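PDB 6IJ1: prenylcyclase from Actinoplanes teichomyceticus, which probably cyclises a prenyl (isoprenoid) chain, using a largely helical fold that resembles those of terpene cyclases and protein prenyltransferases. Local coordinates for residues Pro39-Ile44 with Gly80-Glu85; Asp28-Asp33 with Trp43-Val48. One frame throughout, in Å; residues are numbered along the deposited sequence.

Interaction 1. Residues Pro39-Ile44 with Gly80-Glu85; sequences PSDDWI and GWNYSE
Ser-40 sits over the ring of Tyr-83, its CB 3.5 Å from the ring centroid and only 9° off the normal, a CH-pi contact that a small residue can make without holding the two backbones apart. With OG anti to the backbone N (chi1 160°), the same serine turns its hydroxyl to Tyr-83 O, donating to it on a lone pair, in the carbonyl plane, at 2.7 Å. Asp-41 N gives Tyr-83 O a second bond of 2.9 Å, arriving nearly along the C=O axis, so two donors pin this carbonyl. Beside this centre, Trp-43 CE3 packs 3.9 Å from Tyr-83 CD2, while Trp-43 N reaches Asn-82 O only weakly. The phenol is anchored at its far end too, because Tyr-83 OH bonds to Gly-38 O and Leu-36 N. Also in the packed part, Asp-42 OD2 comes up to the ring edge of Trp-81 at CD1, 3.7 Å away, its carboxylate plane 78° from the indole.

The side near Pro-39, Asp-41 and Ser-84 is looser and wet: one water accepts from Ser-84 OG and donates to Pro-39 O. A tryptophan after glycine, Trp-81, that touches Gln-75 and bonds through NE1 to Leu-71 O at the end of helix 58-71 is consistent with a QW-like motif of alpha/alpha-barrel terpene cyclases.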
# COMPACT_ATOMS: atom_id res chain seq x y z
N PRO A 39 5.14 0.10 16.64
CA PRO A 39 4.81 -0.45 15.34
C PRO A 39 3.31 -0.35 15.00
O PRO A 39 2.51 -0.08 15.86
CB PRO A 39 5.20 -1.92 15.52
CG PRO A 39 4.93 -2.19 16.98
CD PRO A 39 5.27 -0.90 17.69
N SER A 40 3.00 -0.53 13.72
CA SER A 40 1.59 -0.55 13.28
C SER A 40 1.07 -1.97 13.48
O SER A 40 1.83 -2.90 13.24
CB SER A 40 1.48 -0.18 11.83
OG SER A 40 0.25 -0.62 11.30
N ASP A 41 -0.18 -2.12 13.91
CA ASP A 41 -0.77 -3.47 14.03
C ASP A 41 -1.84 -3.70 12.96
O ASP A 41 -1.63 -4.53 12.11
CB ASP A 41 -1.26 -3.81 15.44
CG ASP A 41 -2.03 -2.70 16.14
OD1 ASP A 41 -2.59 -1.84 15.47
OD2 ASP A 41 -2.06 -2.74 17.37
N ASP A 42 -2.94 -2.94 13.01
CA ASP A 42 -4.09 -3.18 12.08
C ASP A 42 -3.69 -3.02 10.61
O ASP A 42 -3.99 -3.91 9.82
CB ASP A 42 -5.30 -2.35 12.50
CG ASP A 42 -5.82 -2.75 13.87
OD1 ASP A 42 -5.40 -3.78 14.37
OD2 ASP A 42 -6.65 -2.02 14.39
N TRP A 43 -3.08 -1.90 10.26
CA TRP A 43 -2.68 -1.68 8.87
C TRP A 43 -1.79 -2.81 8.38
O TRP A 43 -2.06 -3.47 7.36
CB TRP A 43 -2.00 -0.32 8.75
CG TRP A 43 -1.20 -0.17 7.48
CD1 TRP A 43 -1.57 -0.55 6.18
CD2 TRP A 43 0.10 0.42 7.35
NE1 TRP A 43 -0.57 -0.21 5.29
CE2 TRP A 43 0.46 0.38 5.99
CE3 TRP A 43 1.00 0.97 8.28
CZ2 TRP A 43 1.69 0.87 5.51
CZ3 TRP A 43 2.22 1.48 7.81
CH2 TRP A 43 2.57 1.41 6.44
N ILE A 44 -0.70 -3.10 9.11
CA ILE A 44 0.26 -4.09 8.63
C ILE A 44 -0.34 -5.49 8.64
O ILE A 44 -0.07 -6.29 7.75
CB ILE A 44 1.55 -4.01 9.49
CG1 ILE A 44 2.25 -2.68 9.18
CG2 ILE A 44 2.50 -5.18 9.24
CD1 ILE A 44 2.76 -2.55 7.69
N GLY A 80 -13.88 2.64 11.28
CA GLY A 80 -12.53 2.61 10.74
C GLY A 80 -11.53 1.77 11.52
O GLY A 80 -11.76 1.28 12.64
N TRP A 81 -10.34 1.62 10.90
CA TRP A 81 -9.16 1.03 11.53
C TRP A 81 -8.01 2.00 11.40
O TRP A 81 -8.15 3.04 10.75
CB TRP A 81 -8.81 -0.27 10.86
CG TRP A 81 -9.74 -1.42 11.18
CD1 TRP A 81 -9.50 -2.45 12.06
CD2 TRP A 81 -10.98 -1.73 10.51
NE1 TRP A 81 -10.58 -3.35 12.02
CE2 TRP A 81 -11.46 -2.93 11.08
CE3 TRP A 81 -11.72 -1.10 9.50
CZ2 TRP A 81 -12.67 -3.54 10.64
CZ3 TRP A 81 -12.95 -1.71 9.07
CH2 TRP A 81 -13.37 -2.90 9.66
N ASN A 82 -6.86 1.68 12.05
CA ASN A 82 -5.78 2.66 12.20
C ASN A 82 -4.40 2.04 12.01
O ASN A 82 -4.25 0.84 11.83
CB ASN A 82 -5.89 3.39 13.57
CG ASN A 82 -5.95 2.43 14.71
OD1 ASN A 82 -5.32 1.37 14.74
ND2 ASN A 82 -6.74 2.81 15.70
N TYR A 83 -3.38 2.91 12.03
CA TYR A 83 -2.00 2.41 12.07
C TYR A 83 -1.82 1.57 13.31
O TYR A 83 -1.30 0.45 13.26
CB TYR A 83 -1.04 3.65 12.08
CG TYR A 83 0.47 3.39 12.38
CD1 TYR A 83 0.93 3.19 13.70
CD2 TYR A 83 1.39 3.34 11.37
CE1 TYR A 83 2.28 2.95 13.96
CE2 TYR A 83 2.74 3.11 11.62
CZ TYR A 83 3.18 2.92 12.92
OH TYR A 83 4.52 2.68 13.15
N SER A 84 -2.19 2.15 14.46
CA SER A 84 -2.24 1.48 15.75
C SER A 84 -3.06 2.41 16.63
O SER A 84 -3.45 3.49 16.19
CB SER A 84 -0.84 1.26 16.35
OG SER A 84 -0.39 2.52 16.85
N GLU A 85 -3.25 2.03 17.89
CA GLU A 85 -4.04 2.87 18.80
C GLU A 85 -3.45 4.27 19.02
O GLU A 85 -4.14 5.18 19.50
CB GLU A 85 -4.19 2.09 20.11
CG GLU A 85 -2.84 1.88 20.79
CD GLU A 85 -2.94 1.14 22.12
OE1 GLU A 85 -4.03 0.61 22.43
OE2 GLU A 85 -1.93 1.12 22.85
O HOH W 1 2.11 1.97 17.76
O HOH W 2 -5.13 -0.69 16.46
O HOH W 3 -2.90 -0.85 18.84

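Interaction 2. Residues Asp28-Asp33 with Trp43-Val48; sequences DGRWVD and WITAYV
Trp-31, the tryptophan of an Asp-Gly-Arg-Trp sequence resembling the end of a QW motif, lays its indole against Val-48 on helix 42-52. Val-48 CG1, anti to the backbone N (chi1 170°), comes over the ring face, 3.6 Å from the centroid of the six-membered ring and 15° off its normal. Gly-29 O lies against the opposite face, nearer the rim, and the indole NE1 bonds to Leu-21 O. An alanine in place of Trp-31 would probably leave Val-48 CG1 facing a gap and Leu-21 O without this donor.

Thr-45 suits its place because its short hydroxyl can meet backbone from within the helix: OG1 lies 2.8 Å from Trp-31 O, though its one proton may go to Asp-41 O instead. Ile-44 adds an apolar contact, CG2 resting 3.8 Å from Asp-33 CB, while the Asp-33 carboxylate takes N-H groups from Phe-325 and His-328. Before the tryptophan, Asp-28 OD1 accepts from Arg-30 N at 3.1 Å in an Asx turn, and Arg-30 NH1 forms a salt bridge to the same oxygen, its hydrogen bond a weak one. Gly-29 has backbone angles at which a CB would press on the preceding carbonyl.

The loop leaving helix 10-23 thus packs against helix 42-52, with Trp-31 also touching Ala-63 and Ala-67 of helix 58-71 and Leu-327 of helix 327-341.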
# COMPACT_ATOMS: atom_id res chain seq x y z
N ASP A 28 -0.52 -13.99 18.95
CA ASP A 28 -1.93 -14.09 18.62
C ASP A 28 -2.20 -14.15 17.11
O ASP A 28 -3.38 -14.23 16.73
CB ASP A 28 -2.73 -12.93 19.23
CG ASP A 28 -2.35 -11.56 18.67
OD1 ASP A 28 -1.41 -11.49 17.83
OD2 ASP A 28 -2.98 -10.57 19.07
N GLY A 29 -1.18 -14.12 16.26
CA GLY A 29 -1.37 -14.23 14.83
C GLY A 29 -1.21 -12.92 14.06
O GLY A 29 -1.21 -12.97 12.82
N ARG A 30 -1.10 -11.79 14.75
CA ARG A 30 -1.05 -10.52 14.04
C ARG A 30 0.39 -10.28 13.52
O ARG A 30 1.34 -11.00 13.83
CB ARG A 30 -1.52 -9.37 14.92
CG ARG A 30 -0.59 -8.98 15.99
CD ARG A 30 -1.19 -7.98 17.01
NE ARG A 30 -0.11 -7.27 17.73
CZ ARG A 30 0.50 -7.74 18.82
NH1 ARG A 30 0.14 -8.93 19.32
NH2 ARG A 30 1.48 -7.04 19.39
N TRP A 31 0.52 -9.29 12.63
CA TRP A 31 1.84 -8.84 12.21
C TRP A 31 1.97 -7.37 12.55
O TRP A 31 1.01 -6.59 12.46
CB TRP A 31 2.04 -9.02 10.71
CG TRP A 31 2.11 -10.43 10.29
CD1 TRP A 31 3.22 -11.22 10.30
CD2 TRP A 31 1.04 -11.24 9.76
NE1 TRP A 31 2.93 -12.49 9.81
CE2 TRP A 31 1.59 -12.52 9.47
CE3 TRP A 31 -0.32 -11.01 9.47
CZ2 TRP A 31 0.81 -13.60 8.96
CZ3 TRP A 31 -1.09 -12.07 8.95
CH2 TRP A 31 -0.52 -13.34 8.69
N VAL A 32 3.20 -6.95 12.91
CA VAL A 32 3.47 -5.54 13.17
C VAL A 32 4.72 -5.11 12.40
O VAL A 32 5.61 -5.92 12.12
CB VAL A 32 3.64 -5.18 14.67
CG1 VAL A 32 2.39 -5.71 15.48
CG2 VAL A 32 4.94 -5.80 15.24
N ASP A 33 4.75 -3.86 12.00
CA ASP A 33 5.94 -3.34 11.33
C ASP A 33 5.95 -1.83 11.48
O ASP A 33 4.99 -1.21 11.91
CB ASP A 33 5.97 -3.74 9.84
CG ASP A 33 7.38 -3.88 9.27
OD1 ASP A 33 8.33 -3.41 9.91
OD2 ASP A 33 7.47 -4.44 8.13
N TRP A 43 -3.08 -1.90 10.26
CA TRP A 43 -2.68 -1.68 8.87
C TRP A 43 -1.79 -2.81 8.38
O TRP A 43 -2.06 -3.47 7.36
CB TRP A 43 -2.00 -0.32 8.75
CG TRP A 43 -1.20 -0.17 7.48
CD1 TRP A 43 -1.57 -0.55 6.18
CD2 TRP A 43 0.10 0.42 7.35
NE1 TRP A 43 -0.57 -0.21 5.29
CE2 TRP A 43 0.46 0.38 5.99
CE3 TRP A 43 1.00 0.97 8.28
CZ2 TRP A 43 1.69 0.87 5.51
CZ3 TRP A 43 2.22 1.48 7.81
CH2 TRP A 43 2.57 1.41 6.44
N ILE A 44 -0.70 -3.10 9.11
CA ILE A 44 0.26 -4.09 8.63
C ILE A 44 -0.34 -5.49 8.64
O ILE A 44 -0.07 -6.29 7.75
CB ILE A 44 1.55 -4.01 9.49
CG1 ILE A 44 2.25 -2.68 9.18
CG2 ILE A 44 2.50 -5.18 9.24
CD1 ILE A 44 2.76 -2.55 7.69
N THR A 45 -1.13 -5.83 9.68
CA THR A 45 -1.78 -7.13 9.69
C THR A 45 -2.67 -7.31 8.46
O THR A 45 -2.63 -8.36 7.83
CB THR A 45 -2.60 -7.25 10.98
OG1 THR A 45 -1.70 -7.30 12.11
CG2 THR A 45 -3.44 -8.52 11.00
N ALA A 46 -3.50 -6.30 8.17
CA ALA A 46 -4.37 -6.37 6.99
C ALA A 46 -3.54 -6.50 5.71
O ALA A 46 -3.88 -7.28 4.81
CB ALA A 46 -5.27 -5.16 6.92
N TYR A 47 -2.45 -5.72 5.60
CA TYR A 47 -1.68 -5.70 4.36
C TYR A 47 -0.99 -7.05 4.13
O TYR A 47 -1.02 -7.61 3.03
CB TYR A 47 -0.64 -4.57 4.50
CG TYR A 47 0.19 -4.35 3.23
CD1 TYR A 47 -0.36 -3.59 2.21
CD2 TYR A 47 1.46 -4.90 3.08
CE1 TYR A 47 0.33 -3.40 1.04
CE2 TYR A 47 2.19 -4.66 1.92
CZ TYR A 47 1.62 -3.89 0.92
OH TYR A 47 2.30 -3.62 -0.26
N VAL A 48 -0.35 -7.59 5.16
CA VAL A 48 0.33 -8.89 5.02
C VAL A 48 -0.68 -10.00 4.74
O VAL A 48 -0.47 -10.82 3.85
CB VAL A 48 1.14 -9.18 6.30
CG1 VAL A 48 1.67 -10.61 6.31
CG2 VAL A 48 2.32 -8.12 6.44

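Helix 42-52 is common to both interactions, which share Trp-43 and Ile-44 and have centres about 8 Å apart. Interaction 1 fixes the helix start against the loop 80-85, and interaction 2 holds its next turn against the loop 28-33. The two also meet directly: Ser-40 N lies 2.8 Å from Asp-33 O, a probable hydrogen bond, and Pro-39 CB packs 3.7 Å from Val-32 CB. Trp-43, between them, turns its ring into an aromatic group with Tyr-34, Trp-96 and His-328. Whether this group borders the substrate pocket cannot be settled without a bound ligand, but cyclases of this kind commonly line their cavities with aromatic residues.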